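Local coordinates for protein citrate synthase (Metallosphaera sedula, PDB 6ABW) that probably catalyses the condensation of acetyl-CoA with oxaloacetate and water to give citrate and CoA, a step of the tricarboxylic acid cycle, at residues H230-V242 with G329-T343. Numbering follows the deposited sequence.
Sequences HGGAAEEAFKQFV and GVVFYALGFPVYMFT. With ACO (acetyl coenzyme *a), chain D; GOL (glycerol), chain B.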
ATOM      1  N   HIS A 230     -11.086   8.567   4.330  1.00 12.76           N
ATOM      2  CA  HIS A 230     -10.460   8.060   5.537  1.00 11.92           C
ATOM      3  C   HIS A 230      -9.588   9.162   6.161  1.00 12.12           C
ATOM      4  O   HIS A 230      -9.720   9.445   7.336  1.00 13.08           O
ATOM      5  CB  HIS A 230      -9.616   6.849   5.176  1.00 12.90           C
ATOM      6  CG  HIS A 230      -8.979   6.122   6.332  1.00 12.44           C
ATOM      7  ND1 HIS A 230      -9.391   6.259   7.651  1.00 13.68           N
ATOM      8  CD2 HIS A 230      -7.982   5.198   6.343  1.00 11.98           C
ATOM      9  CE1 HIS A 230      -8.591   5.525   8.425  1.00 15.02           C
ATOM     10  NE2 HIS A 230      -7.754   4.842   7.647  1.00 12.55           N
ATOM     11  N   GLY A 231      -8.658   9.706   5.416  1.00 11.27           N
ATOM     12  CA  GLY A 231      -7.788  10.791   5.931  1.00 12.39           C
ATOM     13  C   GLY A 231      -8.506  12.128   5.904  1.00 13.26           C
ATOM     14  O   GLY A 231      -9.492  12.280   5.214  1.00 15.31           O
ATOM     15  N   GLY A 232      -8.032  13.080   6.692  1.00 12.32           N
ATOM     16  CA  GLY A 232      -8.501  14.439   6.610  1.00 13.12           C
ATOM     17  C   GLY A 232      -9.590  14.834   7.627  1.00 12.55           C
ATOM     18  O   GLY A 232     -10.025  15.959   7.595  1.00 13.29           O
ATOM     19  N   ALA A 233     -10.040  13.925   8.487  1.00 12.24           N
ATOM     20  CA  ALA A 233     -11.122  14.270   9.426  1.00 12.23           C
ATOM     21  C   ALA A 233     -10.727  15.367  10.443  1.00 12.36           C
ATOM     22  O   ALA A 233     -11.551  16.228  10.715  1.00 12.22           O
ATOM     23  CB  ALA A 233     -11.651  13.052  10.177  1.00 12.54           C
ATOM     24  N   ALA A 234      -9.510  15.323  10.989  1.00 10.08           N
ATOM     25  CA  ALA A 234      -9.114  16.371  11.946  1.00 11.81           C
ATOM     26  C   ALA A 234      -9.008  17.705  11.240  1.00 11.13           C
ATOM     27  O   ALA A 234      -9.419  18.774  11.786  1.00 11.18           O
ATOM     28  CB  ALA A 234      -7.769  16.017  12.587  1.00 11.70           C
ATOM     29  N   GLU A 235      -8.516  17.686  10.010  1.00 10.93           N
ATOM     30  CA  GLU A 235      -8.460  18.914   9.191  1.00 11.44           C
ATOM     31  C   GLU A 235      -9.842  19.487   8.904  1.00 11.85           C
ATOM     32  O   GLU A 235     -10.041  20.705   9.070  1.00 12.24           O
ATOM     33  CB  GLU A 235      -7.776  18.710   7.814  1.00 13.30           C
ATOM     34  CG  GLU A 235      -6.280  18.451   7.922  1.00 15.53           C
ATOM     35  CD  GLU A 235      -5.819  16.982   8.076  1.00 17.56           C
ATOM     36  OE1 GLU A 235      -6.628  16.164   8.661  1.00 16.89           O
ATOM     37  OE2 GLU A 235      -4.609  16.722   7.686  1.00 17.29           O
ATOM     38  N   GLU A 236     -10.811  18.618   8.576  1.00 12.01           N
ATOM     39  CA  GLU A 236     -12.130  19.084   8.168  1.00 13.90           C
ATOM     40  C   GLU A 236     -12.842  19.724   9.408  1.00 12.80           C
ATOM     41  O   GLU A 236     -13.524  20.755   9.276  1.00 12.70           O
ATOM     42  CB  GLU A 236     -12.992  17.957   7.621  1.00 17.76           C
ATOM     43  CG  GLU A 236     -12.596  17.558   6.198  1.00 24.42           C
ATOM     44  CD  GLU A 236     -12.539  18.770   5.243  1.00 31.73           C
ATOM     45  OE1 GLU A 236     -11.454  19.113   4.687  1.00 43.29           O
ATOM     46  OE2 GLU A 236     -13.566  19.436   5.111  1.00 40.79           O
ATOM     47  N   ALA A 237     -12.677  19.112  10.562  1.00 11.12           N
ATOM     48  CA  ALA A 237     -13.289  19.652  11.774  1.00 11.74           C
ATOM     49  C   ALA A 237     -12.677  21.032  12.083  1.00 11.58           C
ATOM     50  O   ALA A 237     -13.393  21.947  12.395  1.00 10.66           O
ATOM     51  CB  ALA A 237     -13.069  18.725  12.945  1.00 11.86           C
ATOM     52  N   PHE A 238     -11.360  21.148  12.020  1.00 10.63           N
ATOM     53  CA  PHE A 238     -10.657  22.350  12.434  1.00 11.05           C
ATOM     54  C   PHE A 238     -10.890  23.495  11.419  1.00 11.74           C
ATOM     55  O   PHE A 238     -10.958  24.653  11.829  1.00 10.27           O
ATOM     56  CB  PHE A 238      -9.201  22.066  12.545  1.00 10.83           C
ATOM     57  CG  PHE A 238      -8.395  23.185  13.140  1.00 10.81           C
ATOM     58  CD1 PHE A 238      -8.208  23.301  14.508  1.00 11.37           C
ATOM     59  CD2 PHE A 238      -7.820  24.116  12.315  1.00 11.89           C
ATOM     60  CE1 PHE A 238      -7.439  24.332  15.038  1.00 11.83           C
ATOM     61  CE2 PHE A 238      -7.112  25.164  12.851  1.00 12.39           C
ATOM     62  CZ  PHE A 238      -6.943  25.286  14.206  1.00 10.61           C
ATOM     63  N   LYS A 239     -11.080  23.142  10.158  1.00 11.56           N
ATOM     64  CA  LYS A 239     -11.380  24.121   9.108  1.00 14.04           C
ATOM     65  C   LYS A 239     -12.671  24.879   9.316  1.00 14.46           C
ATOM     66  O   LYS A 239     -12.734  26.045   8.922  1.00 14.51           O
ATOM     67  CB  LYS A 239     -11.336  23.536   7.694  1.00 16.63           C
ATOM     68  CG  LYS A 239      -9.911  23.408   7.182  1.00 21.38           C
ATOM     69  CD  LYS A 239      -9.883  22.542   5.916  1.00 25.57           C
ATOM     70  CE  LYS A 239      -8.446  22.393   5.467  1.00 36.01           C
ATOM     71  NZ  LYS A 239      -8.371  21.361   4.391  1.00 42.91           N
ATOM     72  N   GLN A 240     -13.621  24.270  10.025  1.00 12.09           N
ATOM     73  CA  GLN A 240     -14.779  24.995  10.515  1.00 12.07           C
ATOM     74  C   GLN A 240     -14.401  26.175  11.403  1.00 11.10           C
ATOM     75  O   GLN A 240     -14.918  27.288  11.211  1.00 11.36           O
ATOM     76  CB  GLN A 240     -15.700  24.086  11.312  1.00 11.97           C
ATOM     77  CG  GLN A 240     -16.224  22.938  10.492  1.00 11.99           C
ATOM     78  CD  GLN A 240     -17.017  21.964  11.364  1.00 11.91           C
ATOM     79  OE1 GLN A 240     -18.158  21.622  11.008  1.00 11.36           O
ATOM     80  NE2 GLN A 240     -16.393  21.457  12.466  1.00  9.99           N
ATOM     81  N   PHE A 241     -13.459  25.987  12.299  1.00 11.04           N
ATOM     82  CA  PHE A 241     -13.018  27.034  13.219  1.00 12.02           C
ATOM     83  C   PHE A 241     -12.295  28.151  12.473  1.00 13.49           C
ATOM     84  O   PHE A 241     -12.439  29.345  12.775  1.00 14.58           O
ATOM     85  CB  PHE A 241     -12.132  26.539  14.356  1.00 11.28           C
ATOM     86  CG  PHE A 241     -12.552  25.223  14.984  1.00 10.75           C
ATOM     87  CD1 PHE A 241     -13.913  24.872  15.131  1.00 10.78           C
ATOM     88  CD2 PHE A 241     -11.608  24.311  15.387  1.00 11.47           C
ATOM     89  CE1 PHE A 241     -14.290  23.646  15.662  1.00 10.93           C
ATOM     90  CE2 PHE A 241     -11.966  23.094  15.936  1.00 11.04           C
ATOM     91  CZ  PHE A 241     -13.307  22.740  16.087  1.00 10.93           C
ATOM     92  N   VAL A 242     -11.513  27.757  11.492  1.00 13.33           N
ATOM     93  CA  VAL A 242     -10.802  28.716  10.682  1.00 14.36           C
ATOM     94  C   VAL A 242     -11.759  29.618   9.885  1.00 15.66           C
ATOM     95  O   VAL A 242     -11.597  30.834   9.881  1.00 16.83           O
ATOM     96  CB  VAL A 242      -9.837  28.028   9.727  1.00 15.09           C
ATOM     97  CG1 VAL A 242      -9.168  29.067   8.782  1.00 18.63           C
ATOM     98  CG2 VAL A 242      -8.800  27.246  10.510  1.00 15.01           C
ATOM     99  N   GLY A 329      -7.190  18.702  16.381  1.00 10.54           N
ATOM    100  CA  GLY A 329      -6.648  19.781  15.643  1.00 10.28           C
ATOM    101  C   GLY A 329      -6.285  20.985  16.492  1.00 10.85           C
ATOM    102  O   GLY A 329      -5.238  21.632  16.306  1.00  9.97           O
ATOM    103  N   VAL A 330      -7.145  21.336  17.435  1.00 10.77           N
ATOM    104  CA  VAL A 330      -6.845  22.385  18.383  1.00 11.16           C
ATOM    105  C   VAL A 330      -5.543  22.115  19.138  1.00 11.75           C
ATOM    106  O   VAL A 330      -4.740  23.016  19.279  1.00 13.31           O
ATOM    107  CB  VAL A 330      -8.006  22.677  19.360  1.00 12.31           C
ATOM    108  CG1 VAL A 330      -7.613  23.834  20.314  1.00 13.21           C
ATOM    109  CG2 VAL A 330      -9.242  23.056  18.558  1.00 12.51           C
ATOM    110  N   VAL A 331      -5.328  20.909  19.627  1.00 10.31           N
ATOM    111  CA  VAL A 331      -4.081  20.509  20.277  1.00 10.90           C
ATOM    112  C   VAL A 331      -2.913  20.648  19.307  1.00 10.72           C
ATOM    113  O   VAL A 331      -1.899  21.306  19.614  1.00 11.56           O
ATOM    114  CB  VAL A 331      -4.168  19.085  20.839  1.00 11.46           C
ATOM    115  CG1 VAL A 331      -2.845  18.617  21.365  1.00 13.09           C
ATOM    116  CG2 VAL A 331      -5.173  19.014  21.986  1.00 11.78           C
ATOM    117  N   PHE A 332      -3.047  20.086  18.120  1.00  9.57           N
ATOM    118  CA  PHE A 332      -1.919  20.132  17.183  1.00 10.64           C
ATOM    119  C   PHE A 332      -1.549  21.550  16.753  1.00 10.18           C
ATOM    120  O   PHE A 332      -0.341  21.937  16.702  1.00 11.11           O
ATOM    121  CB  PHE A 332      -2.209  19.282  15.939  1.00 10.01           C
ATOM    122  CG  PHE A 332      -2.444  17.827  16.201  1.00 10.20           C
ATOM    123  CD1 PHE A 332      -1.708  17.095  17.125  1.00 10.55           C
ATOM    124  CD2 PHE A 332      -3.438  17.158  15.420  1.00 11.29           C
ATOM    125  CE1 PHE A 332      -1.931  15.763  17.307  1.00 10.07           C
ATOM    126  CE2 PHE A 332      -3.619  15.789  15.638  1.00 11.16           C
ATOM    127  CZ  PHE A 332      -2.816  15.149  16.543  1.00 10.89           C
ATOM    128  N   TYR A 333      -2.561  22.345  16.509  1.00 10.96           N
ATOM    129  CA  TYR A 333      -2.346  23.762  16.161  1.00 13.48           C
ATOM    130  C   TYR A 333      -1.651  24.517  17.286  1.00 12.79           C
ATOM    131  O   TYR A 333      -0.695  25.255  17.015  1.00 13.66           O
ATOM    132  CB  TYR A 333      -3.689  24.433  15.844  1.00 14.18           C
ATOM    133  CG  TYR A 333      -3.512  25.758  15.184  1.00 16.07           C
ATOM    134  CD1 TYR A 333      -3.277  25.852  13.836  1.00 17.08           C
ATOM    135  CD2 TYR A 333      -3.500  26.926  15.952  1.00 16.89           C
ATOM    136  CE1 TYR A 333      -3.135  27.104  13.235  1.00 20.80           C
ATOM    137  CE2 TYR A 333      -3.327  28.161  15.375  1.00 21.12           C
ATOM    138  CZ  TYR A 333      -3.136  28.245  14.033  1.00 21.66           C
ATOM    139  OH  TYR A 333      -2.988  29.500  13.486  1.00 25.66           O
ATOM    140  N   ALA A 334      -2.077  24.280  18.514  1.00 12.60           N
ATOM    141  CA  ALA A 334      -1.539  24.986  19.702  1.00 12.47           C
ATOM    142  C   ALA A 334      -0.057  24.591  19.895  1.00 14.76           C
ATOM    143  O   ALA A 334       0.728  25.365  20.386  1.00 13.87           O
ATOM    144  CB  ALA A 334      -2.359  24.588  20.901  1.00 14.48           C
ATOM    145  N   LEU A 335       0.306  23.352  19.502  1.00 12.76           N
ATOM    146  CA  LEU A 335       1.676  22.880  19.518  1.00 15.11           C
ATOM    147  C   LEU A 335       2.559  23.531  18.468  1.00 15.00           C
ATOM    148  O   LEU A 335       3.782  23.423  18.609  1.00 17.47           O
ATOM    149  CB  LEU A 335       1.757  21.375  19.384  1.00 14.26           C
ATOM    150  CG  LEU A 335       1.204  20.615  20.582  1.00 15.34           C
ATOM    151  CD1 LEU A 335       1.041  19.181  20.243  1.00 16.89           C
ATOM    152  CD2 LEU A 335       2.098  20.776  21.855  1.00 16.60           C
ATOM    153  N   GLY A 336       1.989  24.133  17.418  1.00 13.07           N
ATOM    154  CA  GLY A 336       2.738  24.750  16.296  1.00 14.37           C
ATOM    155  C   GLY A 336       2.613  24.048  14.976  1.00 14.15           C
ATOM    156  O   GLY A 336       3.267  24.429  14.018  1.00 15.35           O
ATOM    157  N   PHE A 337       1.747  23.018  14.903  1.00 12.25           N
ATOM    158  CA  PHE A 337       1.643  22.300  13.650  1.00 11.58           C
ATOM    159  C   PHE A 337       0.644  22.979  12.746  1.00 12.65           C
ATOM    160  O   PHE A 337      -0.455  23.288  13.166  1.00 12.80           O
ATOM    161  CB  PHE A 337       1.266  20.832  13.844  1.00 10.55           C
ATOM    162  CG  PHE A 337       2.339  20.004  14.513  1.00  9.77           C
ATOM    163  CD1 PHE A 337       3.421  19.497  13.762  1.00  9.78           C
ATOM    164  CD2 PHE A 337       2.267  19.671  15.821  1.00 10.25           C
ATOM    165  CE1 PHE A 337       4.407  18.773  14.359  1.00 11.40           C
ATOM    166  CE2 PHE A 337       3.241  18.884  16.422  1.00 11.12           C
ATOM    167  CZ  PHE A 337       4.343  18.468  15.710  1.00 10.93           C
ATOM    168  N   PRO A 338       1.006  23.156  11.466  1.00 12.64           N
ATOM    169  CA  PRO A 338      -0.024  23.627  10.559  1.00 13.62           C
ATOM    170  C   PRO A 338      -1.131  22.572  10.322  1.00 11.96           C
ATOM    171  O   PRO A 338      -0.865  21.363  10.408  1.00 10.21           O
ATOM    172  CB  PRO A 338       0.743  23.966   9.287  1.00 15.33           C
ATOM    173  CG  PRO A 338       2.175  23.735   9.579  1.00 15.55           C
ATOM    174  CD  PRO A 338       2.354  23.058  10.867  1.00 14.09           C
ATOM    175  N   VAL A 339      -2.259  23.037   9.824  1.00 12.38           N
ATOM    176  CA  VAL A 339      -3.401  22.184   9.542  1.00 11.73           C
ATOM    177  C   VAL A 339      -3.006  21.029   8.562  1.00 11.81           C
ATOM    178  O   VAL A 339      -3.461  19.900   8.678  1.00 10.83           O
ATOM    179  CB  VAL A 339      -4.579  22.977   8.980  1.00 12.74           C
ATOM    180  CG1 VAL A 339      -5.744  22.051   8.593  1.00 12.36           C
ATOM    181  CG2 VAL A 339      -5.059  23.979  10.051  1.00 14.18           C
ATOM    182  N   TYR A 340      -2.127  21.298   7.624  1.00 10.76           N
ATOM    183  CA  TYR A 340      -1.764  20.288   6.636  1.00 12.06           C
ATOM    184  C   TYR A 340      -1.080  19.054   7.239  1.00 11.00           C
ATOM    185  O   TYR A 340      -0.885  18.059   6.532  1.00 11.65           O
ATOM    186  CB  TYR A 340      -0.934  20.841   5.437  1.00 12.60           C
ATOM    187  CG  TYR A 340       0.406  21.456   5.757  1.00 12.99           C
ATOM    188  CD1 TYR A 340       1.463  20.682   6.199  1.00 14.24           C
ATOM    189  CD2 TYR A 340       0.637  22.837   5.560  1.00 16.16           C
ATOM    190  CE1 TYR A 340       2.706  21.225   6.461  1.00 15.71           C
ATOM    191  CE2 TYR A 340       1.877  23.390   5.853  1.00 16.22           C
ATOM    192  CZ  TYR A 340       2.903  22.592   6.273  1.00 16.09           C
ATOM    193  OH  TYR A 340       4.139  23.118   6.572  1.00 18.29           O
ATOM    194  N   MET A 341      -0.658  19.128   8.479  1.00 10.14           N
ATOM    195  CA  MET A 341       0.013  18.048   9.144  1.00 10.18           C
ATOM    196  C   MET A 341      -0.954  17.192   9.936  1.00  8.81           C
ATOM    197  O   MET A 341      -0.483  16.181  10.449  1.00  8.39           O
ATOM    198  CB  MET A 341       1.093  18.537  10.134  1.00 10.59           C
ATOM    199  CG  MET A 341       2.338  19.146   9.474  1.00 12.01           C
ATOM    200  SD  MET A 341       3.175  18.069   8.329  1.00 13.07           S
ATOM    201  CE  MET A 341       3.724  16.756   9.388  1.00 13.56           C
ATOM    202  N   PHE A 342      -2.247  17.531  10.098  1.00  8.21           N
ATOM    203  CA  PHE A 342      -2.994  16.823  11.125  1.00  8.52           C
ATOM    204  C   PHE A 342      -3.185  15.295  10.910  1.00  8.57           C
ATOM    205  O   PHE A 342      -3.048  14.509  11.843  1.00  8.12           O
ATOM    206  CB  PHE A 342      -4.338  17.482  11.376  1.00  8.70           C
ATOM    207  CG  PHE A 342      -4.306  18.899  11.930  1.00  9.07           C
ATOM    208  CD1 PHE A 342      -3.177  19.485  12.391  1.00  9.69           C
ATOM    209  CD2 PHE A 342      -5.521  19.583  12.017  1.00 10.34           C
ATOM    210  CE1 PHE A 342      -3.240  20.808  12.885  1.00 10.70           C
ATOM    211  CE2 PHE A 342      -5.616  20.858  12.511  1.00  9.82           C
ATOM    212  CZ  PHE A 342      -4.452  21.480  12.957  1.00  9.48           C
ATOM    213  N   THR A 343      -3.476  14.900   9.678  1.00  8.96           N
ATOM    214  CA  THR A 343      -3.625  13.493   9.391  1.00  9.67           C
ATOM    215  C   THR A 343      -2.269  12.747   9.516  1.00  9.20           C
ATOM    216  O   THR A 343      -2.260  11.577   9.862  1.00  9.36           O
ATOM    217  CB  THR A 343      -4.344  13.260   8.047  1.00 10.80           C
ATOM    218  OG1 THR A 343      -5.701  13.735   8.224  1.00 13.76           O
ATOM    219  CG2 THR A 343      -4.415  11.773   7.705  1.00 10.18           C
TER
HETATM  220  N1A ACO D 403     -23.978  16.625  12.570  1.00 21.66           N
HETATM  221  C2A ACO D 403     -25.345  16.827  12.537  1.00 25.83           C
HETATM  222  N3A ACO D 403     -26.260  15.788  12.475  1.00 23.86           N
HETATM  223  C4A ACO D 403     -25.788  14.519  12.448  1.00 26.22           C
HETATM  224  C5A ACO D 403     -24.336  14.239  12.493  1.00 23.09           C
HETATM  225  C6A ACO D 403     -23.446  15.395  12.567  1.00 21.92           C
HETATM  226  N6A ACO D 403     -22.115  15.171  12.570  1.00 20.29           N
HETATM  227  N7A ACO D 403     -24.169  12.897  12.425  1.00 24.73           N
HETATM  228  C8A ACO D 403     -25.401  12.337  12.347  1.00 26.44           C
HETATM  229  N9A ACO D 403     -26.346  13.304  12.352  1.00 30.89           N
HETATM  230  C1B ACO D 403     -27.825  13.104  12.319  1.00 42.32           C
HETATM  231  C2B ACO D 403     -28.327  12.264  11.133  1.00 49.01           C
HETATM  232  O2B ACO D 403     -28.531  13.014   9.935  1.00 50.37           O
HETATM  233  C3B ACO D 403     -29.622  11.760  11.707  1.00 54.61           C
HETATM  234  O3B ACO D 403     -30.588  12.807  11.511  1.00 68.29           O
HETATM  235  P3B ACO D 403     -32.197  12.571  11.349  1.00 82.15           P
HETATM  236  O7A ACO D 403     -32.672  13.767  10.544  1.00 80.62           O
HETATM  237  O8A ACO D 403     -32.728  12.549  12.779  1.00 69.20           O
HETATM  238  O9A ACO D 403     -32.292  11.251  10.591  1.00 79.18           O
HETATM  239  C4B ACO D 403     -29.331  11.541  13.198  1.00 53.93           C
HETATM  240  O4B ACO D 403     -28.238  12.409  13.532  1.00 49.13           O
HETATM  241  C5B ACO D 403     -28.897  10.141  13.556  1.00 52.68           C
HETATM  242  O5B ACO D 403     -27.760   9.780  12.772  1.00 56.96           O
HETATM  243  P1A ACO D 403     -27.009   8.380  13.063  1.00 61.93           P
HETATM  244  O1A ACO D 403     -27.819   7.339  12.327  1.00 60.85           O
HETATM  245  O2A ACO D 403     -26.739   8.289  14.573  1.00 69.04           O
HETATM  246  O3A ACO D 403     -25.539   8.452  12.383  1.00 59.64           O
HETATM  247  P2A ACO D 403     -25.246   8.398  10.793  1.00 58.09           P
HETATM  248  O4A ACO D 403     -24.855   7.009  10.360  1.00 56.35           O
HETATM  249  O5A ACO D 403     -26.223   9.256  10.045  1.00 53.32           O
HETATM  250  O6A ACO D 403     -23.808   9.132  10.856  1.00 53.82           O
HETATM  251  CBP ACO D 403     -21.451   9.132  11.200  1.00 39.93           C
HETATM  252  CCP ACO D 403     -22.786   8.764  11.790  1.00 43.05           C
HETATM  253  CDP ACO D 403     -20.209   9.219  12.058  1.00 35.40           C
HETATM  254  CEP ACO D 403     -21.293   8.970   9.680  1.00 38.04           C
HETATM  255  CAP ACO D 403     -21.745  10.722  11.173  1.00 37.56           C
HETATM  256  OAP ACO D 403     -22.148  11.303  12.427  1.00 33.43           O
HETATM  257  C9P ACO D 403     -20.635  11.642  10.654  1.00 44.79           C
HETATM  258  O9P ACO D 403     -20.579  11.838   9.445  1.00 48.10           O
HETATM  259  N8P ACO D 403     -19.761  12.174  11.546  1.00 38.72           N
HETATM  260  C7P ACO D 403     -18.530  12.803  11.126  1.00 41.85           C
HETATM  261  C6P ACO D 403     -18.670  14.135  10.426  1.00 38.26           C
HETATM  262  C5P ACO D 403     -17.253  14.475   9.979  1.00 44.02           C
HETATM  263  O5P ACO D 403     -16.519  15.137  10.711  1.00 37.13           O
HETATM  264  N4P ACO D 403     -16.853  14.062   8.755  1.00 44.04           N
HETATM  265  C3P ACO D 403     -15.553  14.417   8.173  1.00 43.42           C
HETATM  266  C2P ACO D 403     -14.783  13.125   8.007  1.00 52.94           C
HETATM  267  S1P ACO D 403     -14.692  12.738   6.294  1.00 58.11           S
HETATM  268  C   ACO D 403     -13.038  12.727   6.287  1.00 46.49           C
HETATM  269  O   ACO D 403     -12.480  13.807   6.239  1.00 44.53           O
HETATM  270  CH3 ACO D 403     -12.357  11.394   6.391  1.00 39.00           C
HETATM  271  C1  GOL B 401      -8.100   9.449  10.356  1.00 15.62           C
HETATM  272  O1  GOL B 401      -9.296   9.268  11.141  1.00 16.45           O
HETATM  273  C2  GOL B 401      -7.952  10.886   9.888  1.00 14.57           C
HETATM  274  O2  GOL B 401      -9.147  11.206   9.153  1.00 12.47           O
HETATM  275  C3  GOL B 401      -7.747  11.802  11.105  1.00 15.69           C
HETATM  276  O3  GOL B 401      -7.572  13.139  10.607  1.00 16.92           O
HETATM  277  O   HOH W   1      -9.485  18.703  14.452  1.00 14.19           O
HETATM  278  O   HOH W   2      -3.901  17.538   5.222  1.00 30.96           O
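The carboxylate of E235 grips T343 with both oxygens: OE1 accepts the hydroxyl OG1 at 2.6 Å, and OE2 accepts the T343 backbone N at 2.9 Å. Both donors arrive on the syn side, the amide 34° out of the carboxylate plane and the hydroxyl nearer to it. A bend at chi2 turns the glutamate back across V339, its CG passing V339 CG1. T343 OG1 also accepts the backbone N of G232 at 2.9 Å, linking this N-cap to the first turn of its own helix through T343. Without the carboxylate, as with an alanine at E235, the T343 amide and hydroxyl proton would probably lose their acceptor, leaving OG1 held by G232 N but no longer oriented.

Further along, F238 is a knob among G329, V330, Y333 and F342. The edge of F342 meets one face of F238 at 90°, with F342 CZ 4.2 Å above the F238 ring plane, over its centre. Y333 lies obliquely instead, its CG 3.6 Å from F238 CZ, while V339 CG2 touches F238 CD2. A side chain at G329 would press on F238 CB and run into F342 CE2; its absence lets F238 CD1 lie on G329 C.

Acetyl-CoA lies beside G231–A233, its acetyl CH3 3.2 Å from G231 O. Segments 233-242 and 329-335 cross at -76°, their axes 10.1 Å apart; Y300 of helix 295-315 packs edge-to-face with F238 and Y333, while helix 128-151 backs Y340 and M341.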